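Matching sites in arginase 1, mitochondrial from Arabidopsis thaliana, a protein that hydrolyses L-arginine to urea and L-ornithine with the help of manganese ions, and also converts agmatine to putrescine (PDB 6VSU (chain A, 2.25 Å), residues S45-P50 and G97-Q102), and in its relative arginase, mitochondrial from Medicago truncatula (PDB 6VST (chain B, 2.12 Å), residues S65-P70 and G117-E122). Both blocks share one frame: the second was fitted to the first on N, CA, C and O of the twelve residues, RMSD 0.30 Å. Numbering follows each deposited sequence.

Structure 1 (6VSU); sequences SLLGVP and GDVPVQ.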
loop_
_atom_site.group_PDB
_atom_site.type_symbol
_atom_site.label_atom_id
_atom_site.label_comp_id
_atom_site.label_asym_id
_atom_site.label_seq_id
_atom_site.Cartn_x
_atom_site.Cartn_y
_atom_site.Cartn_z
ATOM N N SER A 45 -22.350 6.739 25.943
ATOM C CA SER A 45 -22.652 5.389 25.449
ATOM C C SER A 45 -22.617 5.441 23.933
ATOM O O SER A 45 -23.329 6.251 23.370
ATOM C CB SER A 45 -23.952 4.931 25.970
ATOM O OG SER A 45 -23.992 3.531 25.971
ATOM N N LEU A 46 -21.737 4.639 23.328
ATOM C CA LEU A 46 -21.557 4.569 21.868
ATOM C C LEU A 46 -22.759 3.889 21.245
ATOM O O LEU A 46 -23.292 2.935 21.818
ATOM C CB LEU A 46 -20.297 3.783 21.539
ATOM C CG LEU A 46 -19.015 4.273 22.187
ATOM C CD1 LEU A 46 -17.821 3.491 21.622
ATOM C CD2 LEU A 46 -18.805 5.753 21.955
ATOM N N LEU A 47 -23.190 4.400 20.124
ATOM C CA LEU A 47 -24.218 3.768 19.283
ATOM C C LEU A 47 -23.730 3.806 17.839
ATOM O O LEU A 47 -23.470 4.888 17.352
ATOM C CB LEU A 47 -25.534 4.514 19.429
ATOM C CG LEU A 47 -26.648 3.990 18.546
ATOM C CD1 LEU A 47 -27.047 2.596 18.959
ATOM C CD2 LEU A 47 -27.849 4.909 18.611
ATOM N N GLY A 48 -23.527 2.643 17.224
ATOM C CA GLY A 48 -23.020 2.539 15.865
ATOM C C GLY A 48 -24.161 2.606 14.906
ATOM O O GLY A 48 -25.271 2.016 15.202
ATOM N N VAL A 49 -23.969 3.358 13.830
ATOM C CA VAL A 49 -24.976 3.380 12.740
ATOM C C VAL A 49 -24.263 3.119 11.424
ATOM O O VAL A 49 -23.717 4.058 10.822
ATOM C CB VAL A 49 -25.723 4.718 12.760
ATOM C CG1 VAL A 49 -26.866 4.653 11.752
ATOM C CG2 VAL A 49 -26.247 5.020 14.158
ATOM N N PRO A 50 -24.055 1.837 11.066
ATOM C CA PRO A 50 -23.264 1.466 9.889
ATOM C C PRO A 50 -24.050 1.664 8.597
ATOM O O PRO A 50 -24.637 0.725 8.069
ATOM C CB PRO A 50 -22.970 -0.038 10.092
ATOM C CG PRO A 50 -24.197 -0.506 10.891
ATOM C CD PRO A 50 -24.452 0.651 11.846
ATOM N N GLY A 97 -23.507 -0.994 21.055
ATOM C CA GLY A 97 -23.361 -1.687 19.769
ATOM C C GLY A 97 -23.973 -0.935 18.597
ATOM O O GLY A 97 -24.195 0.284 18.659
ATOM N N ASP A 98 -24.243 -1.679 17.547
ATOM C CA ASP A 98 -24.674 -1.122 16.241
ATOM C C ASP A 98 -26.171 -1.367 16.015
ATOM O O ASP A 98 -26.696 -2.439 16.353
ATOM C CB ASP A 98 -23.890 -1.798 15.109
ATOM C CG ASP A 98 -22.449 -1.330 15.079
ATOM O OD1 ASP A 98 -22.144 -0.324 15.814
ATOM O OD2 ASP A 98 -21.630 -1.999 14.364
ATOM N N VAL A 99 -26.799 -0.405 15.399
ATOM C CA VAL A 99 -28.126 -0.551 14.753
ATOM C C VAL A 99 -27.900 -1.491 13.585
ATOM O O VAL A 99 -26.956 -1.328 12.826
ATOM C CB VAL A 99 -28.659 0.823 14.312
ATOM C CG1 VAL A 99 -29.971 0.744 13.594
ATOM C CG2 VAL A 99 -28.748 1.776 15.472
ATOM N N PRO A 100 -28.709 -2.542 13.448
ATOM C CA PRO A 100 -28.564 -3.456 12.315
ATOM C C PRO A 100 -29.154 -2.901 11.006
ATOM O O PRO A 100 -30.120 -3.389 10.499
ATOM C CB PRO A 100 -29.277 -4.714 12.817
ATOM C CG PRO A 100 -30.311 -4.198 13.816
ATOM C CD PRO A 100 -29.718 -2.952 14.429
ATOM N N VAL A 101 -28.496 -1.885 10.486
ATOM C CA VAL A 101 -28.940 -1.071 9.312
ATOM C C VAL A 101 -29.061 -1.953 8.087
ATOM O O VAL A 101 -30.073 -1.824 7.359
ATOM C CB VAL A 101 -27.958 0.082 9.012
ATOM C CG1 VAL A 101 -28.267 0.758 7.692
ATOM C CG2 VAL A 101 -27.965 1.080 10.149
ATOM N N GLN A 102 -28.022 -2.737 7.803
ATOM C CA GLN A 102 -27.959 -3.423 6.494
ATOM C C GLN A 102 -29.120 -4.396 6.404
ATOM O O GLN A 102 -29.625 -4.581 5.304
ATOM C CB GLN A 102 -26.584 -4.031 6.212
ATOM C CG GLN A 102 -25.477 -2.994 6.104
ATOM C CD GLN A 102 -25.880 -1.884 5.159
ATOM O OE1 GLN A 102 -26.352 -2.151 4.056
ATOM N NE2 GLN A 102 -25.661 -0.648 5.576
#

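Structure 2 (6VST); sequences SLLGVP and GDVPIE.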
loop_
_atom_site.group_PDB
_atom_site.type_symbol
_atom_site.label_atom_id
_atom_site.label_comp_id
_atom_site.label_asym_id
_atom_site.label_seq_id
_atom_site.Cartn_x
_atom_site.Cartn_y
_atom_site.Cartn_z
ATOM N N SER B 65 -22.061 6.789 25.792
ATOM C CA SER B 65 -22.375 5.427 25.389
ATOM C C SER B 65 -22.400 5.367 23.877
ATOM O O SER B 65 -23.147 6.118 23.240
ATOM C CB SER B 65 -23.714 4.982 25.973
ATOM O OG SER B 65 -23.781 5.355 27.335
ATOM N N LEU B 66 -21.592 4.475 23.308
ATOM C CA LEU B 66 -21.410 4.418 21.863
ATOM C C LEU B 66 -22.552 3.650 21.217
ATOM O O LEU B 66 -22.862 2.527 21.622
ATOM C CB LEU B 66 -20.075 3.763 21.500
ATOM C CG LEU B 66 -18.792 4.356 22.090
ATOM C CD1 LEU B 66 -17.600 3.720 21.433
ATOM C CD2 LEU B 66 -18.737 5.857 21.940
ATOM N N LEU B 67 -23.171 4.263 20.211
ATOM C CA LEU B 67 -24.193 3.635 19.389
ATOM C C LEU B 67 -23.748 3.756 17.939
ATOM O O LEU B 67 -23.589 4.869 17.430
ATOM C CB LEU B 67 -25.561 4.301 19.603
ATOM C CG LEU B 67 -26.702 3.753 18.745
ATOM C CD1 LEU B 67 -27.108 2.350 19.178
ATOM C CD2 LEU B 67 -27.909 4.689 18.756
ATOM N N GLY B 68 -23.529 2.620 17.283
ATOM C CA GLY B 68 -23.086 2.622 15.895
ATOM C C GLY B 68 -24.280 2.700 14.956
ATOM O O GLY B 68 -25.323 2.094 15.205
ATOM N N VAL B 69 -24.134 3.497 13.900
ATOM C CA VAL B 69 -25.137 3.544 12.833
ATOM C C VAL B 69 -24.405 3.307 11.517
ATOM O O VAL B 69 -24.049 4.271 10.826
ATOM C CB VAL B 69 -25.930 4.865 12.832
ATOM C CG1 VAL B 69 -27.089 4.779 11.846
ATOM C CG2 VAL B 69 -26.485 5.173 14.223
ATOM N N PRO B 70 -24.149 2.034 11.139
ATOM C CA PRO B 70 -23.328 1.686 9.956
ATOM C C PRO B 70 -24.099 1.878 8.658
ATOM O O PRO B 70 -24.463 0.927 7.948
ATOM C CB PRO B 70 -22.987 0.216 10.212
ATOM C CG PRO B 70 -24.243 -0.297 10.924
ATOM C CD PRO B 70 -24.636 0.839 11.837
ATOM N N GLY B 117 -23.915 -0.719 21.167
ATOM C CA GLY B 117 -24.073 -1.626 20.049
ATOM C C GLY B 117 -24.327 -0.863 18.763
ATOM O O GLY B 117 -24.366 0.361 18.735
ATOM N N ASP B 118 -24.484 -1.631 17.688
ATOM C CA ASP B 118 -24.761 -1.105 16.363
ATOM C C ASP B 118 -26.222 -1.326 16.031
ATOM O O ASP B 118 -26.762 -2.401 16.294
ATOM C CB ASP B 118 -23.916 -1.790 15.279
ATOM C CG ASP B 118 -22.466 -1.397 15.331
ATOM O OD1 ASP B 118 -22.175 -0.352 15.943
ATOM O OD2 ASP B 118 -21.629 -2.127 14.758
ATOM N N VAL B 119 -26.851 -0.308 15.461
ATOM C CA VAL B 119 -28.116 -0.515 14.747
ATOM C C VAL B 119 -27.842 -1.383 13.523
ATOM O O VAL B 119 -26.914 -1.083 12.753
ATOM C CB VAL B 119 -28.719 0.827 14.339
ATOM C CG1 VAL B 119 -30.107 0.627 13.726
ATOM C CG2 VAL B 119 -28.759 1.786 15.537
ATOM N N PRO B 120 -28.578 -2.467 13.304
ATOM C CA PRO B 120 -28.259 -3.340 12.146
ATOM C C PRO B 120 -28.887 -2.846 10.842
ATOM O O PRO B 120 -29.865 -3.378 10.334
ATOM C CB PRO B 120 -28.814 -4.694 12.587
ATOM C CG PRO B 120 -29.984 -4.329 13.486
ATOM C CD PRO B 120 -29.623 -3.038 14.175
ATOM N N ILE B 121 -28.267 -1.804 10.272
ATOM C CA ILE B 121 -28.828 -1.118 9.106
ATOM C C ILE B 121 -28.991 -2.080 7.935
ATOM O O ILE B 121 -30.046 -2.116 7.286
ATOM C CB ILE B 121 -27.952 0.090 8.729
ATOM C CG1 ILE B 121 -28.022 1.165 9.826
ATOM C CG2 ILE B 121 -28.370 0.663 7.390
ATOM C CD1 ILE B 121 -29.434 1.642 10.150
ATOM N N GLU B 122 -27.963 -2.901 7.675
ATOM C CA GLU B 122 -27.963 -3.770 6.499
ATOM C C GLU B 122 -29.092 -4.790 6.563
ATOM O O GLU B 122 -29.798 -5.013 5.571
ATOM C CB GLU B 122 -26.602 -4.472 6.364
ATOM C CG GLU B 122 -26.462 -5.374 5.130
ATOM C CD GLU B 122 -25.057 -6.022 4.966
ATOM O OE1 GLU B 122 -24.189 -5.892 5.866
ATOM O OE2 GLU B 122 -24.827 -6.678 3.921
#

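Structure 1 (6VSU)
Gly48 and Asp98 pair across the parallel strands 43-48 and 93-98, at one margin of the arginase α/β sheet. Gly48 N bonds to Gly97 O (2.8 Å), and Val99 N to Gly48 O (2.9 Å). Glycine suits position 48 because a CB there would strike Asp98 OD1, which lies 3.0 Å from Gly48 CA and forms a salt bridge with Arg69. Further along, Val101 opens helix 101-106 against Pro50. Its CB lies 3.5 Å from Pro50 O; CG1, anti to the backbone N (chi1 170°), stays beside that oxygen, while CG2 meets Pro50 CD at 3.9 Å and Val49 CG1 at 4.1 Å. A beta-branched side chain suits this buried place, its two methyls meeting the proline and Val49. Gln102 bends at chi2 (-50°), bringing NE2 to Pro50 O at 3.0 Å, in the carbonyl plane and in its own amide plane. Its amide suits two roles, for OE1 accepts from Arg105.

Structure 2 (6VST)
Gly68 and Asp118 pair across the parallel strands. Gly68 N bonds to Gly117 O (2.8 Å), and Val119 N to Gly68 O (2.9 Å). Glycine suits position 68 because a CB there would strike Asp118 OD1, which lies 3.1 Å from Gly68 CA and forms a salt bridge with Arg89 of its own chain. Ile121 opens helix 121-125 against Pro70. Its CB lies 3.7 Å from Pro70 O, and CG2 stays beside that oxygen. CG1, set beside the backbone N (chi1 -67°), meets Pro70 CD at 4.0 Å and Val69 CG1 at 4.2 Å; from it CD1 turns back to 3.8 Å from Val119 CG1. A branched apolar side chain with an ethyl arm suits this buried place, where it also touches Leu134 of helix 131-147. Glu122 is extended, with CG anti to the backbone N (chi1 -178°), and its side chain makes no contact with segment 65-70. A carboxylate suits this direction, since OE1 forms a salt bridge with Arg89 of a neighbouring subunit.

Comparison
One side-chain hydrogen bond is present in chain A alone. Gln102(A) NE2 donates to Pro50(A) O at 3.0 Å, tying the first turn of the helix to the loop after the neighbouring strand; Glu122(B) OE1 and Pro70(B) O are 7.1 Å from each other, too far for a bond. A carboxylate has no N-H to offer a carbonyl oxygen and, if charged as is usual, would probably be repelled by it. The side chain also takes another course: chi1 is -64° in Gln102(A) and -178° in Glu122(B). The CB atoms coincide within the error, but from CG outward neither chain has a counterpart in the other, so this link between the segments is absent in chain B. The backbone bonds are kept: Gly48(A) N to Gly97(A) O and Val99(A) N to Gly48(A) O recur as Gly68(B) N to Gly117(B) O and Val119(B) N to Gly68(B) O.

In the packing, Leu47(A), Val49(A), Asp98(A) and Val99(A) and their counterparts keep their places. Val101(A) is exchanged for Ile121(B), both buried. CG1 of Val101(A) falls on CG2 of Ile121(B), 0.3 Å apart, and CG2 of Val101(A) on CG1 of Ile121(B), also 0.3 Å apart after superposition. Both side chains therefore touch the matching valine and proline, Val49(A) and Pro50(A) or Val69(B) and Pro70(B). What Ile121(B) adds is CD1, a methyl without counterpart in Val101(A), which extends the apolar side chain and lies beside Val119(B) CG1.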